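Local coordinates for protein hemoglobin subunit beta (Mustelus griseus, PDB 1GCV) that carries oxygen from the gills to the peripheral tissues as the haem-binding beta chain of an alpha2beta2 haemoglobin tetramer, at residues T22-A27 and I52-V57; L28-K33 and T97-V102; V58-D63 and T73-L78; G91-L96 and V126-I131. One frame throughout, in Å; residues are numbered along the deposited sequence.

Contact 1 of 4, residues T22-A27 and I52-V57. With HEM (protoporphyrin IX containing Fe), chain F.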
# COMPACT_ATOMS: atom_id res chain seq x y z
N THR B 22 22.14 -17.40 -7.99
CA THR B 22 22.33 -17.57 -6.56
C THR B 22 21.60 -16.48 -5.81
O THR B 22 20.97 -16.73 -4.78
CB THR B 22 23.82 -17.53 -6.18
OG1 THR B 22 24.45 -18.72 -6.65
CG2 THR B 22 23.99 -17.44 -4.67
N VAL B 23 21.69 -15.25 -6.32
CA VAL B 23 21.03 -14.13 -5.68
C VAL B 23 19.53 -14.39 -5.61
O VAL B 23 18.90 -14.23 -4.56
CB VAL B 23 21.28 -12.82 -6.45
CG1 VAL B 23 20.39 -11.71 -5.91
CG2 VAL B 23 22.74 -12.43 -6.34
N VAL B 24 18.95 -14.81 -6.73
CA VAL B 24 17.52 -15.08 -6.77
C VAL B 24 17.14 -16.30 -5.93
O VAL B 24 16.05 -16.34 -5.36
CB VAL B 24 17.02 -15.25 -8.23
CG1 VAL B 24 15.56 -15.70 -8.24
CG2 VAL B 24 17.15 -13.92 -8.97
N THR B 25 18.03 -17.28 -5.83
CA THR B 25 17.76 -18.48 -5.03
C THR B 25 17.61 -18.08 -3.57
O THR B 25 16.69 -18.52 -2.89
CB THR B 25 18.90 -19.52 -5.11
OG1 THR B 25 18.99 -20.04 -6.45
CG2 THR B 25 18.65 -20.67 -4.15
N GLN B 26 18.53 -17.24 -3.11
CA GLN B 26 18.51 -16.77 -1.74
C GLN B 26 17.35 -15.81 -1.49
O GLN B 26 16.83 -15.71 -0.38
CB GLN B 26 19.84 -16.11 -1.40
CG GLN B 26 20.94 -17.13 -1.11
CD GLN B 26 22.34 -16.58 -1.34
OE1 GLN B 26 23.24 -17.30 -1.76
NE2 GLN B 26 22.52 -15.30 -1.05
N ALA B 27 16.94 -15.10 -2.54
CA ALA B 27 15.84 -14.15 -2.43
C ALA B 27 14.53 -14.89 -2.25
O ALA B 27 13.65 -14.44 -1.51
CB ALA B 27 15.77 -13.26 -3.67
N ILE B 52 16.15 -24.37 -8.86
CA ILE B 52 15.63 -24.53 -10.21
C ILE B 52 14.71 -23.37 -10.57
O ILE B 52 14.82 -22.79 -11.65
CB ILE B 52 14.87 -25.88 -10.34
CG1 ILE B 52 15.85 -27.05 -10.17
CG2 ILE B 52 14.15 -25.96 -11.69
CD1 ILE B 52 17.19 -26.86 -10.89
N HIS B 53 13.82 -23.03 -9.64
CA HIS B 53 12.87 -21.95 -9.83
C HIS B 53 13.59 -20.63 -10.08
O HIS B 53 13.23 -19.87 -10.99
CB HIS B 53 11.96 -21.83 -8.61
CG HIS B 53 10.74 -21.06 -9.07
ND1 HIS B 53 9.99 -21.44 -10.18
CD2 HIS B 53 10.29 -19.88 -8.49
CE1 HIS B 53 9.08 -20.47 -10.25
NE2 HIS B 53 9.21 -19.58 -9.33
N ALA B 54 14.61 -20.35 -9.27
CA ALA B 54 15.38 -19.13 -9.42
C ALA B 54 15.94 -19.05 -10.84
O ALA B 54 15.92 -18.00 -11.47
CB ALA B 54 16.51 -19.10 -8.41
N GLY B 55 16.45 -20.18 -11.33
CA GLY B 55 17.01 -20.22 -12.67
C GLY B 55 15.96 -19.86 -13.70
O GLY B 55 16.24 -19.17 -14.67
N ILE B 56 14.74 -20.34 -13.48
CA ILE B 56 13.64 -20.07 -14.40
C ILE B 56 13.23 -18.59 -14.33
O ILE B 56 12.85 -17.99 -15.33
CB ILE B 56 12.42 -20.96 -14.07
CG1 ILE B 56 12.66 -22.37 -14.63
CG2 ILE B 56 11.16 -20.39 -14.69
CD1 ILE B 56 12.04 -23.48 -13.79
N VAL B 57 13.31 -18.01 -13.13
CA VAL B 57 12.94 -16.62 -12.95
C VAL B 57 14.01 -15.69 -13.53
O VAL B 57 13.69 -14.70 -14.19
CB VAL B 57 12.74 -16.30 -11.45
CG1 VAL B 57 12.64 -14.80 -11.22
CG2 VAL B 57 11.51 -17.02 -10.94
CHA HEM F . 6.44 -20.00 -12.91
CHB HEM F . 8.75 -15.83 -13.87
CHC HEM F . 7.36 -14.13 -9.52
CHD HEM F . 4.98 -18.26 -8.62
C1A HEM F . 7.21 -19.00 -13.52
C2A HEM F . 7.90 -19.15 -14.79
C3A HEM F . 8.53 -17.98 -15.05
C4A HEM F . 8.27 -17.12 -13.94
CMA HEM F . 9.31 -17.63 -16.30
CAA HEM F . 7.92 -20.36 -15.68
CBA HEM F . 6.75 -20.26 -16.62
CGA HEM F . 6.31 -21.61 -17.12
O1A HEM F . 6.19 -21.78 -18.35
O2A HEM F . 6.08 -22.51 -16.28
C1B HEM F . 8.51 -14.98 -12.81
C2B HEM F . 9.10 -13.67 -12.72
C3B HEM F . 8.78 -13.19 -11.46
C4B HEM F . 7.92 -14.22 -10.81
CMB HEM F . 9.89 -12.97 -13.84
CAB HEM F . 9.27 -12.00 -10.90
CBB HEM F . 8.45 -11.00 -10.34
C1C HEM F . 6.55 -15.10 -8.90
C2C HEM F . 6.06 -15.03 -7.51
C3C HEM F . 5.33 -16.17 -7.30
C4C HEM F . 5.44 -16.96 -8.52
CMC HEM F . 6.38 -13.97 -6.46
CAC HEM F . 4.53 -16.49 -6.20
CBC HEM F . 4.92 -16.36 -4.86
C1D HEM F . 5.15 -19.06 -9.72
C2D HEM F . 4.70 -20.43 -9.77
C3D HEM F . 5.14 -20.93 -10.95
C4D HEM F . 5.80 -19.85 -11.67
CMD HEM F . 3.85 -21.14 -8.73
CAD HEM F . 5.00 -22.38 -11.43
CBD HEM F . 5.81 -23.32 -10.56
CGD HEM F . 6.40 -24.48 -11.34
O1D HEM F . 7.40 -25.05 -10.87
O2D HEM F . 5.86 -24.80 -12.43
NA HEM F . 7.41 -17.73 -13.00
NB HEM F . 7.75 -15.31 -11.67
NC HEM F . 6.16 -16.30 -9.52
ND HEM F . 5.80 -18.69 -10.90
FE HEM F . 6.56 -16.91 -11.39

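Contact 2 of 4, residues L28-K33 and T97-V102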
# COMPACT_ATOMS: atom_id res chain seq x y z
N LEU B 28 14.40 -16.03 -2.92
CA LEU B 28 13.19 -16.85 -2.81
C LEU B 28 13.09 -17.42 -1.40
O LEU B 28 12.03 -17.36 -0.78
CB LEU B 28 13.23 -17.98 -3.84
CG LEU B 28 12.66 -17.62 -5.21
CD1 LEU B 28 13.11 -18.64 -6.23
CD2 LEU B 28 11.14 -17.55 -5.15
N ASP B 29 14.19 -17.96 -0.91
CA ASP B 29 14.23 -18.53 0.43
C ASP B 29 13.95 -17.45 1.48
O ASP B 29 13.27 -17.70 2.49
CB ASP B 29 15.59 -19.18 0.69
CG ASP B 29 15.75 -20.53 -0.01
OD1 ASP B 29 14.74 -21.20 -0.29
OD2 ASP B 29 16.91 -20.92 -0.28
N ARG B 30 14.48 -16.25 1.26
CA ARG B 30 14.27 -15.14 2.17
C ARG B 30 12.78 -14.83 2.18
O ARG B 30 12.18 -14.64 3.24
CB ARG B 30 15.04 -13.91 1.69
CG ARG B 30 14.91 -12.70 2.60
CD ARG B 30 15.86 -11.59 2.17
NE ARG B 30 17.26 -11.99 2.28
CZ ARG B 30 17.99 -11.86 3.38
NH1 ARG B 30 17.47 -11.34 4.47
NH2 ARG B 30 19.26 -12.26 3.38
N MET B 31 12.18 -14.80 0.99
CA MET B 31 10.76 -14.50 0.84
C MET B 31 9.86 -15.49 1.57
O MET B 31 8.87 -15.09 2.19
CB MET B 31 10.39 -14.47 -0.65
CG MET B 31 8.95 -14.08 -0.90
SD MET B 31 8.48 -14.20 -2.64
CE MET B 31 8.45 -15.97 -2.84
N PHE B 32 10.19 -16.78 1.49
CA PHE B 32 9.40 -17.82 2.15
C PHE B 32 9.44 -17.70 3.67
O PHE B 32 8.54 -18.16 4.35
CB PHE B 32 9.89 -19.22 1.74
CG PHE B 32 9.69 -19.53 0.28
CD1 PHE B 32 8.58 -19.05 -0.40
CD2 PHE B 32 10.62 -20.31 -0.41
CE1 PHE B 32 8.40 -19.32 -1.75
CE2 PHE B 32 10.44 -20.59 -1.76
CZ PHE B 32 9.33 -20.09 -2.43
N LYS B 33 10.50 -17.09 4.19
CA LYS B 33 10.64 -16.92 5.63
C LYS B 33 10.03 -15.61 6.16
O LYS B 33 9.35 -15.61 7.18
CB LYS B 33 12.12 -17.00 6.01
CG LYS B 33 12.39 -16.82 7.49
CD LYS B 33 11.85 -17.98 8.32
CE LYS B 33 12.37 -19.32 7.82
NZ LYS B 33 13.48 -19.86 8.67
N THR B 97 10.73 -9.37 -5.60
CA THR B 97 11.66 -8.35 -6.07
C THR B 97 12.26 -7.54 -4.91
O THR B 97 13.42 -7.14 -4.97
CB THR B 97 11.00 -7.40 -7.12
OG1 THR B 97 9.87 -6.73 -6.55
CG2 THR B 97 10.55 -8.19 -8.32
N ASP B 98 11.48 -7.32 -3.86
CA ASP B 98 11.98 -6.60 -2.69
C ASP B 98 13.06 -7.44 -2.02
O ASP B 98 14.04 -6.91 -1.50
CB ASP B 98 10.86 -6.37 -1.67
CG ASP B 98 10.04 -5.14 -1.96
OD1 ASP B 98 10.41 -4.39 -2.89
OD2 ASP B 98 9.02 -4.92 -1.27
N CYS B 99 12.89 -8.76 -2.02
CA CYS B 99 13.87 -9.64 -1.41
C CYS B 99 15.13 -9.72 -2.25
O CYS B 99 16.23 -9.89 -1.71
CB CYS B 99 13.29 -11.04 -1.20
SG CYS B 99 12.29 -11.13 0.29
N ILE B 100 14.98 -9.58 -3.57
CA ILE B 100 16.12 -9.59 -4.48
C ILE B 100 16.95 -8.32 -4.22
O ILE B 100 18.18 -8.35 -4.26
CB ILE B 100 15.68 -9.60 -5.97
CG1 ILE B 100 15.06 -10.96 -6.32
CG2 ILE B 100 16.88 -9.33 -6.88
CD1 ILE B 100 14.45 -11.03 -7.70
N ILE B 101 16.28 -7.21 -3.93
CA ILE B 101 16.99 -5.98 -3.64
C ILE B 101 17.77 -6.13 -2.32
O ILE B 101 18.89 -5.63 -2.20
CB ILE B 101 16.02 -4.77 -3.57
CG1 ILE B 101 15.83 -4.21 -4.98
CG2 ILE B 101 16.57 -3.68 -2.65
CD1 ILE B 101 14.55 -3.43 -5.16
N VAL B 102 17.20 -6.84 -1.35
CA VAL B 102 17.89 -7.05 -0.08
C VAL B 102 19.14 -7.90 -0.30
O VAL B 102 20.19 -7.66 0.31
CB VAL B 102 16.98 -7.74 0.96
CG1 VAL B 102 17.81 -8.29 2.10
CG2 VAL B 102 15.94 -6.76 1.48

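Contact 3 of 4, residues V58-D63 and T73-L78. With HEM (protoporphyrin IX containing Fe), chain F.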
# COMPACT_ATOMS: atom_id res chain seq x y z
N VAL B 58 15.28 -16.03 -13.31
CA VAL B 58 16.40 -15.23 -13.83
C VAL B 58 16.44 -15.27 -15.35
O VAL B 58 16.89 -14.32 -15.99
CB VAL B 58 17.75 -15.73 -13.28
CG1 VAL B 58 18.90 -15.10 -14.06
CG2 VAL B 58 17.85 -15.38 -11.81
N GLY B 59 15.98 -16.38 -15.91
CA GLY B 59 15.96 -16.53 -17.35
C GLY B 59 14.98 -15.57 -17.98
O GLY B 59 15.17 -15.14 -19.12
N ALA B 60 13.92 -15.23 -17.24
CA ALA B 60 12.89 -14.29 -17.70
C ALA B 60 13.40 -12.86 -17.52
O ALA B 60 13.22 -12.02 -18.40
CB ALA B 60 11.59 -14.50 -16.91
N LEU B 61 14.02 -12.60 -16.37
CA LEU B 61 14.55 -11.27 -16.09
C LEU B 61 15.64 -10.94 -17.10
O LEU B 61 15.72 -9.82 -17.60
CB LEU B 61 15.13 -11.22 -14.67
CG LEU B 61 14.10 -11.27 -13.54
CD1 LEU B 61 14.80 -11.23 -12.19
CD2 LEU B 61 13.13 -10.10 -13.70
N GLN B 62 16.49 -11.93 -17.38
CA GLN B 62 17.58 -11.78 -18.34
C GLN B 62 17.00 -11.38 -19.69
O GLN B 62 17.58 -10.57 -20.41
CB GLN B 62 18.35 -13.09 -18.47
CG GLN B 62 19.50 -13.06 -19.46
CD GLN B 62 20.63 -12.17 -19.00
OE1 GLN B 62 21.25 -12.43 -17.97
NE2 GLN B 62 20.92 -11.12 -19.76
N ASP B 63 15.83 -11.93 -20.01
CA ASP B 63 15.15 -11.64 -21.26
C ASP B 63 14.60 -10.21 -21.22
O ASP B 63 14.67 -9.47 -22.20
CB ASP B 63 14.00 -12.64 -21.48
CG ASP B 63 13.83 -13.04 -22.96
OD1 ASP B 63 12.83 -13.71 -23.29
OD2 ASP B 63 14.69 -12.67 -23.79
N THR B 73 5.20 -6.21 -23.64
CA THR B 73 4.87 -7.11 -24.75
C THR B 73 5.55 -8.47 -24.59
O THR B 73 4.98 -9.51 -24.92
CB THR B 73 5.28 -6.52 -26.14
OG1 THR B 73 5.74 -5.17 -26.00
CG2 THR B 73 4.10 -6.54 -27.10
N LEU B 74 6.78 -8.44 -24.09
CA LEU B 74 7.57 -9.64 -23.87
C LEU B 74 6.99 -10.55 -22.78
O LEU B 74 7.06 -11.77 -22.90
CB LEU B 74 9.00 -9.24 -23.51
CG LEU B 74 10.00 -10.32 -23.11
CD1 LEU B 74 10.72 -10.85 -24.35
CD2 LEU B 74 11.00 -9.75 -22.11
N PHE B 75 6.41 -9.96 -21.74
CA PHE B 75 5.84 -10.72 -20.62
C PHE B 75 4.33 -10.95 -20.73
O PHE B 75 3.70 -11.42 -19.78
CB PHE B 75 6.13 -10.00 -19.29
CG PHE B 75 7.50 -10.29 -18.71
CD1 PHE B 75 7.85 -9.77 -17.47
CD2 PHE B 75 8.42 -11.07 -19.39
CE1 PHE B 75 9.11 -10.02 -16.91
CE2 PHE B 75 9.68 -11.33 -18.84
CZ PHE B 75 10.02 -10.80 -17.60
N LYS B 76 3.73 -10.63 -21.87
CA LYS B 76 2.29 -10.81 -22.03
C LYS B 76 1.81 -12.22 -21.71
O LYS B 76 0.84 -12.40 -20.97
CB LYS B 76 1.85 -10.43 -23.45
CG LYS B 76 0.52 -9.70 -23.49
CD LYS B 76 -0.32 -10.13 -24.68
CE LYS B 76 0.06 -9.34 -25.93
NZ LYS B 76 0.31 -7.89 -25.64
N ASP B 77 2.49 -13.22 -22.25
CA ASP B 77 2.12 -14.61 -22.01
C ASP B 77 2.46 -15.07 -20.61
O ASP B 77 1.70 -15.80 -19.98
CB ASP B 77 2.80 -15.52 -23.03
CG ASP B 77 2.06 -15.59 -24.34
OD1 ASP B 77 0.82 -15.37 -24.34
OD2 ASP B 77 2.71 -15.86 -25.37
N LEU B 78 3.63 -14.65 -20.12
CA LEU B 78 4.07 -15.00 -18.77
C LEU B 78 3.04 -14.45 -17.78
O LEU B 78 2.72 -15.09 -16.77
CB LEU B 78 5.44 -14.39 -18.49
CG LEU B 78 6.10 -14.73 -17.15
CD1 LEU B 78 6.15 -16.22 -16.99
CD2 LEU B 78 7.50 -14.14 -17.10
CHA HEM F . 6.44 -20.00 -12.91
CHB HEM F . 8.75 -15.83 -13.87
CHC HEM F . 7.36 -14.13 -9.52
CHD HEM F . 4.98 -18.26 -8.62
C1A HEM F . 7.21 -19.00 -13.52
C2A HEM F . 7.90 -19.15 -14.79
C3A HEM F . 8.53 -17.98 -15.05
C4A HEM F . 8.27 -17.12 -13.94
CMA HEM F . 9.31 -17.63 -16.30
CAA HEM F . 7.92 -20.36 -15.68
CBA HEM F . 6.75 -20.26 -16.62
CGA HEM F . 6.31 -21.61 -17.12
O1A HEM F . 6.19 -21.78 -18.35
O2A HEM F . 6.08 -22.51 -16.28
C1B HEM F . 8.51 -14.98 -12.81
C2B HEM F . 9.10 -13.67 -12.72
C3B HEM F . 8.78 -13.19 -11.46
C4B HEM F . 7.92 -14.22 -10.81
CMB HEM F . 9.89 -12.97 -13.84
CAB HEM F . 9.27 -12.00 -10.90
CBB HEM F . 8.45 -11.00 -10.34
C1C HEM F . 6.55 -15.10 -8.90
C2C HEM F . 6.06 -15.03 -7.51
C3C HEM F . 5.33 -16.17 -7.30
C4C HEM F . 5.44 -16.96 -8.52
CMC HEM F . 6.38 -13.97 -6.46
CAC HEM F . 4.53 -16.49 -6.20
CBC HEM F . 4.92 -16.36 -4.86
C1D HEM F . 5.15 -19.06 -9.72
C2D HEM F . 4.70 -20.43 -9.77
C3D HEM F . 5.14 -20.93 -10.95
C4D HEM F . 5.80 -19.85 -11.67
CMD HEM F . 3.85 -21.14 -8.73
CAD HEM F . 5.00 -22.38 -11.43
CBD HEM F . 5.81 -23.32 -10.56
CGD HEM F . 6.40 -24.48 -11.34
O1D HEM F . 7.40 -25.05 -10.87
O2D HEM F . 5.86 -24.80 -12.43
NA HEM F . 7.41 -17.73 -13.00
NB HEM F . 7.75 -15.31 -11.67
NC HEM F . 6.16 -16.30 -9.52
ND HEM F . 5.80 -18.69 -10.90
FE HEM F . 6.56 -16.91 -11.39

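Contact 4 of 4, residues G91-L96 and V126-I131. With HEM (protoporphyrin IX containing Fe), chain F.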
# COMPACT_ATOMS: atom_id res chain seq x y z
N GLY B 91 -0.15 -9.20 -5.91
CA GLY B 91 0.32 -8.39 -4.81
C GLY B 91 1.56 -9.00 -4.18
O GLY B 91 2.26 -8.35 -3.41
N SER B 92 1.83 -10.25 -4.53
CA SER B 92 2.98 -10.96 -4.00
C SER B 92 4.24 -10.77 -4.85
O SER B 92 5.34 -11.08 -4.41
CB SER B 92 2.65 -12.45 -3.89
OG SER B 92 1.59 -12.66 -2.98
N PHE B 93 4.08 -10.26 -6.07
CA PHE B 93 5.21 -10.04 -6.97
C PHE B 93 6.32 -9.17 -6.36
O PHE B 93 7.49 -9.52 -6.46
CB PHE B 93 4.75 -9.43 -8.30
CG PHE B 93 4.02 -10.40 -9.20
CD1 PHE B 93 4.49 -11.70 -9.38
CD2 PHE B 93 2.87 -10.01 -9.88
CE1 PHE B 93 3.82 -12.59 -10.21
CE2 PHE B 93 2.20 -10.90 -10.71
CZ PHE B 93 2.67 -12.19 -10.88
N HIS B 94 5.95 -8.05 -5.73
CA HIS B 94 6.95 -7.18 -5.13
C HIS B 94 7.66 -7.79 -3.92
O HIS B 94 8.77 -7.38 -3.57
CB HIS B 94 6.34 -5.79 -4.78
CG HIS B 94 5.66 -5.73 -3.44
ND1 HIS B 94 6.34 -5.43 -2.28
CD2 HIS B 94 4.36 -5.87 -3.09
CE1 HIS B 94 5.49 -5.39 -1.27
NE2 HIS B 94 4.28 -5.65 -1.74
N LEU B 95 7.04 -8.78 -3.29
CA LEU B 95 7.66 -9.44 -2.14
C LEU B 95 8.93 -10.16 -2.59
O LEU B 95 9.90 -10.23 -1.85
CB LEU B 95 6.69 -10.43 -1.49
CG LEU B 95 5.38 -9.81 -0.97
CD1 LEU B 95 4.48 -10.90 -0.44
CD2 LEU B 95 5.69 -8.78 0.11
N LEU B 96 8.92 -10.69 -3.81
CA LEU B 96 10.10 -11.36 -4.33
C LEU B 96 11.14 -10.33 -4.77
O LEU B 96 12.29 -10.40 -4.35
CB LEU B 96 9.75 -12.26 -5.53
CG LEU B 96 10.95 -12.84 -6.30
CD1 LEU B 96 11.81 -13.67 -5.37
CD2 LEU B 96 10.45 -13.68 -7.46
N VAL B 126 9.02 -1.81 -13.19
CA VAL B 126 8.64 -2.02 -14.60
C VAL B 126 8.29 -3.49 -14.84
O VAL B 126 7.37 -3.81 -15.59
CB VAL B 126 9.79 -1.60 -15.57
CG1 VAL B 126 9.55 -2.18 -16.96
CG2 VAL B 126 9.90 -0.09 -15.63
N VAL B 127 9.04 -4.38 -14.19
CA VAL B 127 8.82 -5.82 -14.32
C VAL B 127 7.51 -6.27 -13.63
O VAL B 127 6.80 -7.13 -14.16
CB VAL B 127 10.04 -6.60 -13.77
CG1 VAL B 127 9.66 -8.02 -13.42
CG2 VAL B 127 11.16 -6.60 -14.81
N ILE B 128 7.20 -5.70 -12.46
CA ILE B 128 5.98 -6.03 -11.72
C ILE B 128 4.76 -5.60 -12.55
O ILE B 128 3.76 -6.32 -12.63
CB ILE B 128 5.90 -5.28 -10.36
CG1 ILE B 128 7.07 -5.68 -9.45
CG2 ILE B 128 4.58 -5.56 -9.69
CD1 ILE B 128 7.09 -7.13 -9.07
N ASP B 129 4.85 -4.42 -13.14
CA ASP B 129 3.78 -3.86 -13.96
C ASP B 129 3.53 -4.71 -15.21
O ASP B 129 2.39 -4.98 -15.56
CB ASP B 129 4.15 -2.42 -14.35
CG ASP B 129 3.33 -1.90 -15.52
OD1 ASP B 129 3.89 -1.74 -16.63
OD2 ASP B 129 2.12 -1.64 -15.32
N ALA B 130 4.60 -5.15 -15.87
CA ALA B 130 4.48 -5.96 -17.07
C ALA B 130 3.85 -7.32 -16.75
O ALA B 130 2.98 -7.79 -17.48
CB ALA B 130 5.85 -6.16 -17.71
N ILE B 131 4.28 -7.94 -15.66
CA ILE B 131 3.77 -9.25 -15.29
C ILE B 131 2.39 -9.23 -14.60
O ILE B 131 1.76 -10.27 -14.45
CB ILE B 131 4.80 -10.01 -14.40
CG1 ILE B 131 4.62 -11.52 -14.55
CG2 ILE B 131 4.67 -9.57 -12.94
CD1 ILE B 131 5.76 -12.33 -13.96
CHA HEM F . 6.44 -20.00 -12.91
CHB HEM F . 8.75 -15.83 -13.87
CHC HEM F . 7.36 -14.13 -9.52
CHD HEM F . 4.98 -18.26 -8.62
C1A HEM F . 7.21 -19.00 -13.52
C2A HEM F . 7.90 -19.15 -14.79
C3A HEM F . 8.53 -17.98 -15.05
C4A HEM F . 8.27 -17.12 -13.94
CMA HEM F . 9.31 -17.63 -16.30
CAA HEM F . 7.92 -20.36 -15.68
CBA HEM F . 6.75 -20.26 -16.62
CGA HEM F . 6.31 -21.61 -17.12
O1A HEM F . 6.19 -21.78 -18.35
O2A HEM F . 6.08 -22.51 -16.28
C1B HEM F . 8.51 -14.98 -12.81
C2B HEM F . 9.10 -13.67 -12.72
C3B HEM F . 8.78 -13.19 -11.46
C4B HEM F . 7.92 -14.22 -10.81
CMB HEM F . 9.89 -12.97 -13.84
CAB HEM F . 9.27 -12.00 -10.90
CBB HEM F . 8.45 -11.00 -10.34
C1C HEM F . 6.55 -15.10 -8.90
C2C HEM F . 6.06 -15.03 -7.51
C3C HEM F . 5.33 -16.17 -7.30
C4C HEM F . 5.44 -16.96 -8.52
CMC HEM F . 6.38 -13.97 -6.46
CAC HEM F . 4.53 -16.49 -6.20
CBC HEM F . 4.92 -16.36 -4.86
C1D HEM F . 5.15 -19.06 -9.72
C2D HEM F . 4.70 -20.43 -9.77
C3D HEM F . 5.14 -20.93 -10.95
C4D HEM F . 5.80 -19.85 -11.67
CMD HEM F . 3.85 -21.14 -8.73
CAD HEM F . 5.00 -22.38 -11.43
CBD HEM F . 5.81 -23.32 -10.56
CGD HEM F . 6.40 -24.48 -11.34
O1D HEM F . 7.40 -25.05 -10.87
O2D HEM F . 5.86 -24.80 -12.43
NA HEM F . 7.41 -17.73 -13.00
NB HEM F . 7.75 -15.31 -11.67
NC HEM F . 6.16 -16.30 -9.52
ND HEM F . 5.80 -18.69 -10.90
FE HEM F . 6.56 -16.91 -11.39

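Contact 1 of 4, residues T22-A27 and I52-V57
Val24 and Ala54 mark the crossing of helices 20-34 and 50-66, the B and E helices of the globin fold, whose axes here pass 8.2 Å apart at 121°. With CG1 anti to its backbone N (chi1 173°), Val24 lays that methyl against Ala54, CG1 to CB being 3.5 Å. The same CG1 reaches further along the E helix to Val57 CG1, a looser apolar contact. One residue on, Thr25 lies beside the same alanine, its OG1 only 3.3 Å from Ala54 CB. That hydroxyl is occupied within its own helix by a hydrogen bond with Lys21 O, so toward Ala54 it only packs, and the single methyl lets the two backbones come close. The far side of helix 50-66 faces the haem. There Val57 CG2 lies over one face of the imidazole of His53, the distal residue, toward its rim, while the porphyrin meets the ring edge in plane at CHA. Were His53 an alanine, a gap would probably open beside Val57 CG2 and at the haem edge near CHA, and the distal side of the iron would lose its imidazole nitrogen. As it stands, His53 NE2 is 4.3 Å from HEM FE, the iron.

Contact 2 of 4, residues L28-K33 and T97-V102
Cys99 presses its SG into the backbone of the opposite helix at Met31, where segments 28-33 and 97-102, on the B and G helices of the globin fold (20-34 and 93-108), cross at 119° with axes 8.7 Å apart. This is the tight part. The sulfur is 3.7 Å from Met31 N and 4.0 Å from Met31 CB, and the first carbons of Arg30 flank it, CG lying 3.8 Å from SG. Met31 then leads its own thioether away toward the haem. The Arg30 chain, bent at chi3 (-63°), packs closely too, and the Arg30 and Val102 side chains cross at about a right angle. The outer side is the polar one: Lys33 reaches out to Asp119 of a neighbouring subunit, and Arg30 NH1 and NH2 are hydrogen-bonded to His121 and Phe116 O of that subunit, while NE makes a salt bridge with Glu103. A leucine in place of Arg30 would probably leave Glu103 without its countercharge and those two groups of the other chain without their partner. From segment 97-102, Val102 CG1 lies 3.6 Å above the plane of the Arg30 guanidinium, toward its rim.

Contact 3 of 4, residues V58-D63 and T73-L78
Phe75 points the edge of its ring at the backbone of Ala60, CZ lying 3.5 Å from Ala60 O, with the carbonyl carbon also close to the ring plane. The meeting brings the weakly positive C-H rim of the ring to a carbonyl oxygen, a placement that is probably mildly favourable electrostatically. Out of the ring plane, on the face that Leu78 occupies, Ala60 CB lies 4.1 Å from Phe75 CZ. That face is taken by a residue of the ring's own segment: Leu78 stands with CD2 3.9 Å above the plane, over the centre. The same CD2 meets Ala60 CB, so phenylalanine, leucine and alanine close into a small apolar cluster between helix 50-66 and the start of helix 76-86. Leu78 has CG anti to its backbone N (chi1 -176°), which carries both methyls forward to the porphyrin, and CD1 comes within 3.5 Å of CMA of the haem. Ala60 CB completes the lining, 3.8 Å from the haem methyl CMB. Farther from the cofactor a second patch forms, where Leu74 crosses Asp63 obliquely; its CD1 is 3.7 Å from Asp63 OD1, while CD2 rests against the backbone carbonyl of the same residue. The interior side is closed by helix 114-132, whose Val127 and Ala130 touch Phe75. Leu78 O is hydrogen-bonded to His82 ND1, tying this packing to the proximal iron ligand. This is the EF corner of the globin fold, where the end of the E helix meets the chain leading into the F helix beside the haem.

Contact 4 of 4, residues G91-L96 and V126-I131
Ile128 hooks its CD1 into the angle between side chain and backbone at Phe93. A second turn in its chain (chi2 -62°) brings Ile128 CD1 round to 3.4 Å from Phe93 CB, a tight approach. The same methyl, Ile128 CD1, is 3.6 Å from His94 N. Ile131 works on the same phenylalanine differently. Its CG1 branch runs anti to the backbone N (chi1 -153°), which places CG2 in the crowded position between N and carbonyl carbon and sets it over the Phe93 ring. The result is a CH-pi contact, CG2 lying 3.6 Å from the centroid of the Phe93 ring and 15° off its normal. Helices 93-108 and 114-132 are the G and H helices of the globin fold, and here they meet beside the haem, near the proximal His82. Phe93 turns its edge to the porphyrin, so that CD1 is 3.8 Å from the methine carbon CHC. The other branch of Ile131 extends to the cofactor as well, with CD1 3.8 Å from C2B of the haem. Leu96, a turn further on, adds its CD2 at 3.7 Å from CHC of the haem. His94 behaves in the opposite manner: its backbone takes the Ile128 methyl, but its imidazole leads away, with ND1 hydrogen-bonded to Asp98 OD2 and NE2 to Gln96 OE1 of a neighbouring subunit.

In the fold
From the N terminus, helix 20-34 is used twice in succession. Residues 22-27 close a first loop onto helix 50-66 in contact 1, and residues 28-33 pair with helix 93-108 much later in the chain in contact 2, so the two contacts cross. Inside the long loop of contact 2 nests contact 3, a short closure between helix 50-66 and the segment opening helix 76-86. Contact 4 begins within that same loop and ends beyond it on helix 114-132, crossing contact 2 but following contacts 1 and 3 in series. Contacts 1, 3 and 4 touch the haem; contact 2, bordering it through Met31 and Thr97, ties helix 20-34 to helix 93-108 and faces a neighbouring subunit.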